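Local coordinates for protein (2Z,6E)-hedycaryol synthase (Kitasatospora setae, PDB 4MC8) that catalyses the magnesium-dependent 1,11-cyclization of (2E,6E)-farnesyl diphosphate, with addition of water, to the sesquiterpene alcohol (2Z,6E)-hedycaryol, at residues 9-14 with 302-307; 218-223 with 259-264. All coordinates share one frame; numbering follows the deposited sequence.

Contact 1. Residues 9-14 with 302-307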
loop_
_atom_site.group_PDB
_atom_site.type_symbol
_atom_site.label_atom_id
_atom_site.label_comp_id
_atom_site.label_asym_id
_atom_site.label_seq_id
_atom_site.Cartn_x
_atom_site.Cartn_y
_atom_site.Cartn_z
ATOM N N PHE A 9 -0.784 -18.255 9.111
ATOM C CA PHE A 9 -1.686 -17.890 8.018
ATOM C C PHE A 9 -1.393 -18.656 6.739
ATOM O O PHE A 9 -0.260 -18.659 6.260
ATOM C CB PHE A 9 -1.570 -16.380 7.708
ATOM C CG PHE A 9 -1.977 -15.487 8.845
ATOM C CD1 PHE A 9 -3.324 -15.324 9.173
ATOM C CD2 PHE A 9 -1.013 -14.782 9.581
ATOM C CE1 PHE A 9 -3.705 -14.484 10.216
ATOM C CE2 PHE A 9 -1.391 -13.941 10.630
ATOM C CZ PHE A 9 -2.739 -13.792 10.944
ATOM N N TYR A 10 -2.408 -19.313 6.185
ATOM C CA TYR A 10 -2.235 -19.957 4.887
ATOM C C TYR A 10 -2.747 -19.082 3.754
ATOM O O TYR A 10 -3.875 -18.603 3.815
ATOM C CB TYR A 10 -2.946 -21.313 4.824
ATOM C CG TYR A 10 -2.989 -21.878 3.416
ATOM C CD1 TYR A 10 -1.805 -22.281 2.771
ATOM C CD2 TYR A 10 -4.210 -22.017 2.731
ATOM C CE1 TYR A 10 -1.834 -22.804 1.489
ATOM C CE2 TYR A 10 -4.248 -22.542 1.445
ATOM C CZ TYR A 10 -3.057 -22.928 0.831
ATOM O OH TYR A 10 -3.068 -23.454 -0.441
ATOM N N VAL A 11 -1.922 -18.889 2.725
ATOM C CA VAL A 11 -2.306 -18.093 1.510
ATOM C C VAL A 11 -1.831 -18.942 0.316
ATOM O O VAL A 11 -0.644 -19.274 0.252
ATOM C CB VAL A 11 -1.636 -16.704 1.465
ATOM C CG1 VAL A 11 -2.000 -15.983 0.158
ATOM C CG2 VAL A 11 -2.020 -15.844 2.670
ATOM N N PRO A 12 -2.744 -19.317 -0.615
ATOM C CA PRO A 12 -2.416 -20.369 -1.613
ATOM C C PRO A 12 -1.492 -19.926 -2.752
ATOM O O PRO A 12 -0.811 -20.776 -3.336
ATOM C CB PRO A 12 -3.786 -20.737 -2.196
ATOM C CG PRO A 12 -4.593 -19.468 -2.050
ATOM C CD PRO A 12 -4.133 -18.828 -0.771
ATOM N N PHE A 13 -1.475 -18.620 -3.051
ATOM C CA PHE A 13 -0.825 -18.069 -4.268
ATOM C C PHE A 13 0.705 -18.238 -4.266
ATOM O O PHE A 13 1.345 -18.061 -3.224
ATOM C CB PHE A 13 -1.233 -16.582 -4.493
ATOM C CG PHE A 13 -2.706 -16.326 -4.292
ATOM C CD1 PHE A 13 -3.650 -16.935 -5.131
ATOM C CD2 PHE A 13 -3.156 -15.500 -3.242
ATOM C CE1 PHE A 13 -5.009 -16.729 -4.932
ATOM C CE2 PHE A 13 -4.515 -15.287 -3.043
ATOM C CZ PHE A 13 -5.440 -15.898 -3.892
ATOM N N PRO A 14 1.298 -18.601 -5.427
ATOM C CA PRO A 14 2.762 -18.774 -5.512
ATOM C C PRO A 14 3.605 -17.559 -5.057
ATOM O O PRO A 14 3.193 -16.401 -5.214
ATOM C CB PRO A 14 2.987 -19.074 -6.999
ATOM C CG PRO A 14 1.724 -19.761 -7.415
ATOM C CD PRO A 14 0.632 -19.022 -6.678
ATOM N N ASN A 302 0.907 -10.650 -3.867
ATOM C CA ASN A 302 1.209 -9.823 -2.692
ATOM C C ASN A 302 0.799 -10.455 -1.356
ATOM O O ASN A 302 1.488 -10.287 -0.343
ATOM C CB ASN A 302 0.531 -8.430 -2.810
ATOM C CG ASN A 302 1.324 -7.453 -3.663
ATOM O OD1 ASN A 302 1.581 -6.319 -3.236
ATOM N ND2 ASN A 302 1.692 -7.866 -4.877
ATOM N N LEU A 303 -0.313 -11.187 -1.348
ATOM C CA LEU A 303 -0.783 -11.800 -0.099
ATOM C C LEU A 303 0.156 -12.913 0.416
ATOM O O LEU A 303 0.266 -13.082 1.631
ATOM C CB LEU A 303 -2.238 -12.287 -0.212
ATOM C CG LEU A 303 -3.368 -11.253 -0.012
ATOM C CD1 LEU A 303 -3.283 -10.071 -0.997
ATOM C CD2 LEU A 303 -4.740 -11.924 -0.076
ATOM N N SER A 304 0.827 -13.651 -0.485
ATOM C CA SER A 304 1.879 -14.607 -0.061
ATOM C C SER A 304 3.220 -13.910 0.207
ATOM O O SER A 304 3.943 -14.253 1.150
ATOM C CB SER A 304 2.069 -15.744 -1.076
ATOM O OG SER A 304 0.871 -16.484 -1.242
ATOM N N GLY A 305 3.546 -12.930 -0.629
ATOM C CA GLY A 305 4.758 -12.123 -0.462
ATOM C C GLY A 305 4.907 -11.469 0.906
ATOM O O GLY A 305 6.015 -11.419 1.452
ATOM N N GLN A 306 3.796 -10.974 1.459
ATOM C CA GLN A 306 3.795 -10.318 2.768
ATOM C C GLN A 306 4.330 -11.237 3.843
ATOM O O GLN A 306 5.057 -10.805 4.747
ATOM C CB GLN A 306 2.385 -9.886 3.160
ATOM C CG GLN A 306 2.324 -9.236 4.535
ATOM C CD GLN A 306 0.919 -8.949 5.005
ATOM O OE1 GLN A 306 -0.045 -9.615 4.598
ATOM N NE2 GLN A 306 0.792 -7.957 5.889
ATOM N N LEU A 307 3.959 -12.508 3.746
ATOM C CA LEU A 307 4.294 -13.465 4.787
ATOM C C LEU A 307 5.812 -13.639 4.870
ATOM O O LEU A 307 6.394 -13.667 5.964
ATOM C CB LEU A 307 3.582 -14.799 4.527
ATOM C CG LEU A 307 2.288 -15.131 5.284
ATOM C CD1 LEU A 307 1.481 -13.927 5.737
ATOM C CD2 LEU A 307 1.410 -16.116 4.505
#

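Contact 2. Residues 218-223 with 259-264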
loop_
_atom_site.group_PDB
_atom_site.type_symbol
_atom_site.label_atom_id
_atom_site.label_comp_id
_atom_site.label_asym_id
_atom_site.label_seq_id
_atom_site.Cartn_x
_atom_site.Cartn_y
_atom_site.Cartn_z
ATOM N N ALA A 218 -3.609 -5.643 5.547
ATOM C CA ALA A 218 -3.697 -4.752 6.712
ATOM C C ALA A 218 -3.924 -5.516 8.025
ATOM O O ALA A 218 -3.286 -5.211 9.042
ATOM C CB ALA A 218 -4.785 -3.714 6.502
ATOM N N LEU A 219 -4.819 -6.510 7.990
ATOM C CA LEU A 219 -5.215 -7.242 9.183
ATOM C C LEU A 219 -4.098 -8.161 9.637
ATOM O O LEU A 219 -3.870 -8.302 10.838
ATOM C CB LEU A 219 -6.515 -8.034 8.963
ATOM C CG LEU A 219 -7.795 -7.206 8.777
ATOM C CD1 LEU A 219 -8.952 -8.102 8.364
ATOM C CD2 LEU A 219 -8.143 -6.428 10.038
ATOM N N VAL A 220 -3.397 -8.765 8.673
ATOM C CA VAL A 220 -2.168 -9.528 8.959
ATOM C C VAL A 220 -1.121 -8.599 9.605
ATOM O O VAL A 220 -0.457 -8.977 10.568
ATOM C CB VAL A 220 -1.623 -10.242 7.689
ATOM C CG1 VAL A 220 -0.203 -10.764 7.890
ATOM C CG2 VAL A 220 -2.554 -11.378 7.268
ATOM N N ASN A 221 -1.009 -7.374 9.093
ATOM C CA ASN A 221 -0.150 -6.341 9.703
ATOM C C ASN A 221 -0.526 -5.963 11.131
ATOM O O ASN A 221 0.352 -5.768 11.970
ATOM C CB ASN A 221 -0.076 -5.092 8.825
ATOM C CG ASN A 221 0.944 -5.230 7.719
ATOM O OD1 ASN A 221 0.872 -4.542 6.708
ATOM N ND2 ASN A 221 1.895 -6.138 7.899
ATOM N N ASP A 222 -1.826 -5.865 11.398
ATOM C CA ASP A 222 -2.321 -5.590 12.745
ATOM C C ASP A 222 -1.892 -6.674 13.738
ATOM O O ASP A 222 -1.494 -6.357 14.863
ATOM C CB ASP A 222 -3.849 -5.439 12.744
ATOM C CG ASP A 222 -4.316 -4.134 12.107
ATOM O OD1 ASP A 222 -3.471 -3.352 11.615
ATOM O OD2 ASP A 222 -5.546 -3.893 12.097
ATOM N N VAL A 223 -1.969 -7.941 13.319
ATOM C CA VAL A 223 -1.556 -9.067 14.168
ATOM C C VAL A 223 -0.051 -9.056 14.437
ATOM O O VAL A 223 0.370 -9.227 15.574
ATOM C CB VAL A 223 -1.995 -10.445 13.611
ATOM C CG1 VAL A 223 -1.488 -11.567 14.503
ATOM C CG2 VAL A 223 -3.509 -10.522 13.518
ATOM N N VAL A 259 -10.040 -15.004 12.024
ATOM C CA VAL A 259 -11.307 -15.260 11.335
ATOM C C VAL A 259 -11.571 -14.162 10.289
ATOM O O VAL A 259 -11.933 -14.459 9.147
ATOM C CB VAL A 259 -12.490 -15.400 12.327
ATOM C CG1 VAL A 259 -13.818 -15.508 11.586
ATOM C CG2 VAL A 259 -12.300 -16.628 13.217
ATOM N N LEU A 260 -11.360 -12.905 10.667
ATOM C CA LEU A 260 -11.557 -11.793 9.729
ATOM C C LEU A 260 -10.628 -11.904 8.504
ATOM O O LEU A 260 -11.072 -11.723 7.369
ATOM C CB LEU A 260 -11.407 -10.438 10.429
ATOM C CG LEU A 260 -12.452 -10.049 11.489
ATOM C CD1 LEU A 260 -12.192 -8.630 11.967
ATOM C CD2 LEU A 260 -13.876 -10.174 10.960
ATOM N N VAL A 261 -9.356 -12.225 8.743
ATOM C CA VAL A 261 -8.368 -12.475 7.677
ATOM C C VAL A 261 -8.838 -13.564 6.695
ATOM O O VAL A 261 -8.759 -13.385 5.467
ATOM C CB VAL A 261 -6.975 -12.818 8.278
ATOM C CG1 VAL A 261 -6.013 -13.352 7.221
ATOM C CG2 VAL A 261 -6.375 -11.594 8.958
ATOM N N GLU A 262 -9.354 -14.663 7.240
ATOM C CA GLU A 262 -9.866 -15.786 6.439
ATOM C C GLU A 262 -11.033 -15.370 5.546
ATOM O O GLU A 262 -11.082 -15.771 4.372
ATOM C CB GLU A 262 -10.271 -16.978 7.323
ATOM C CG GLU A 262 -10.591 -18.240 6.525
ATOM C CD GLU A 262 -11.255 -19.333 7.346
ATOM O OE1 GLU A 262 -10.977 -19.444 8.566
ATOM O OE2 GLU A 262 -12.058 -20.097 6.757
ATOM N N ALA A 263 -11.959 -14.577 6.107
ATOM C CA ALA A 263 -13.053 -13.974 5.334
ATOM C C ALA A 263 -12.554 -13.180 4.131
ATOM O O ALA A 263 -13.130 -13.281 3.043
ATOM C CB ALA A 263 -13.926 -13.081 6.221
ATOM N N GLN A 264 -11.508 -12.373 4.337
ATOM C CA GLN A 264 -10.938 -11.551 3.261
ATOM C C GLN A 264 -10.336 -12.442 2.180
ATOM O O GLN A 264 -10.434 -12.130 0.996
ATOM C CB GLN A 264 -9.868 -10.582 3.785
ATOM C CG GLN A 264 -10.356 -9.518 4.779
ATOM C CD GLN A 264 -11.529 -8.708 4.271
ATOM O OE1 GLN A 264 -11.581 -8.328 3.104
ATOM N NE2 GLN A 264 -12.477 -8.429 5.152
#

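Contact 1. Residues 9-14 with 302-307
Val-11 lays its two methyls against the turn of helix that runs from Leu-303 to Leu-307. CG1 meets Leu-303 CB at 3.7 Å and also lies close to Ser-304 OG, while CG2 reaches Leu-307 CD2 at 3.9 Å. A beta-branched residue suits this place because its two methyls diverge, one toward Leu-303 and Ser-304, the other toward Leu-307 one turn on. Leu-307 CD2 also touches the backbone atom Phe-9 O, 3.5 Å away. Farther along the irregular N-terminal segment, Leu-303 CD2 stands at the edge of the Phe-13 ring, near its plane, and Pro-12 CG sits 3.9 Å above the centre of one ring face.

The polar link is Ser-304, whose OG donates to Phe-13 O at 2.6 Å. The C=O...OG angle is 130° and the hydroxyl lies 23° from the carbonyl plane. With OG anti to its own carbonyl carbon (chi1 -60°), the short side chain turns toward the loop. An alanine here would remove the hydroxyl and would probably leave the Phe-13 carbonyl without this donor, setting the segment freer to shift. The one directional bond probably sets where the loop sits along the helix, within a contact otherwise held by apolar groups.

Contact 2. Residues 218-223 with 259-264
This is a buried helix-helix contact, made through carbon atoms, between the C-terminal part of helix 204-225 and the first half of helix 250-281. The two short segments run nearly antiparallel, at 159°, with their axes 9.7 Å apart, and the CA atoms come nearest at Leu-219 and Val-261.

Leu-219 bridges two turns of the opposite helix. Its CB packs on Val-261 CG2 at 3.6 Å, while its CD1 reaches Leu-260 CB at 4.0 Å and the aliphatic Gln-264 CG at 4.1 Å. With CD1 anti to CA (chi2 171°), the leucine reaches past Val-261 to residues one turn apart. Gln-264 can serve here because its CG, a methylene, does the touching; its side chain crosses that of Leu-219 at about a right angle. Beside them Val-220 CG2 meets Val-261 CG1 at 4.0 Å, two compact branched side chains again crossing nearly at right angles.

The next residues of the same turn face other partners: Asp-222 forms a salt bridge with Arg-175, which probably binds substrate, and Asn-221 is a likely magnesium ligand. The pairing belongs to the all-helical class I terpene synthase fold, in which the helix carrying the NXXXSXXXE motif packs among its neighbours; here the touching residues lie just ahead of that motif, which opens at Asn-221.

Overall arrangement
The centres of contacts 1 and 2 lie 12 Å apart. Both segments of contact 2 fall between the two segments of contact 1 in the sequence, and contact 1 joins the N-terminal segment to helix 286-312, the last helix. Helices 250-281 and 286-312 are consecutive, and both pack against helix 204-225. Phe-9 carries the N-terminal segment across to Val-261, its CD1 lying 3.9 Å from Val-261 CG1, while Leu-307 CD1 approaches Val-220 CG1. The N-terminal segment thus packs against helices 250-281 and 286-312 and also touches helix 204-225, which bears the probable magnesium ligands Asn-221 and Ser-225.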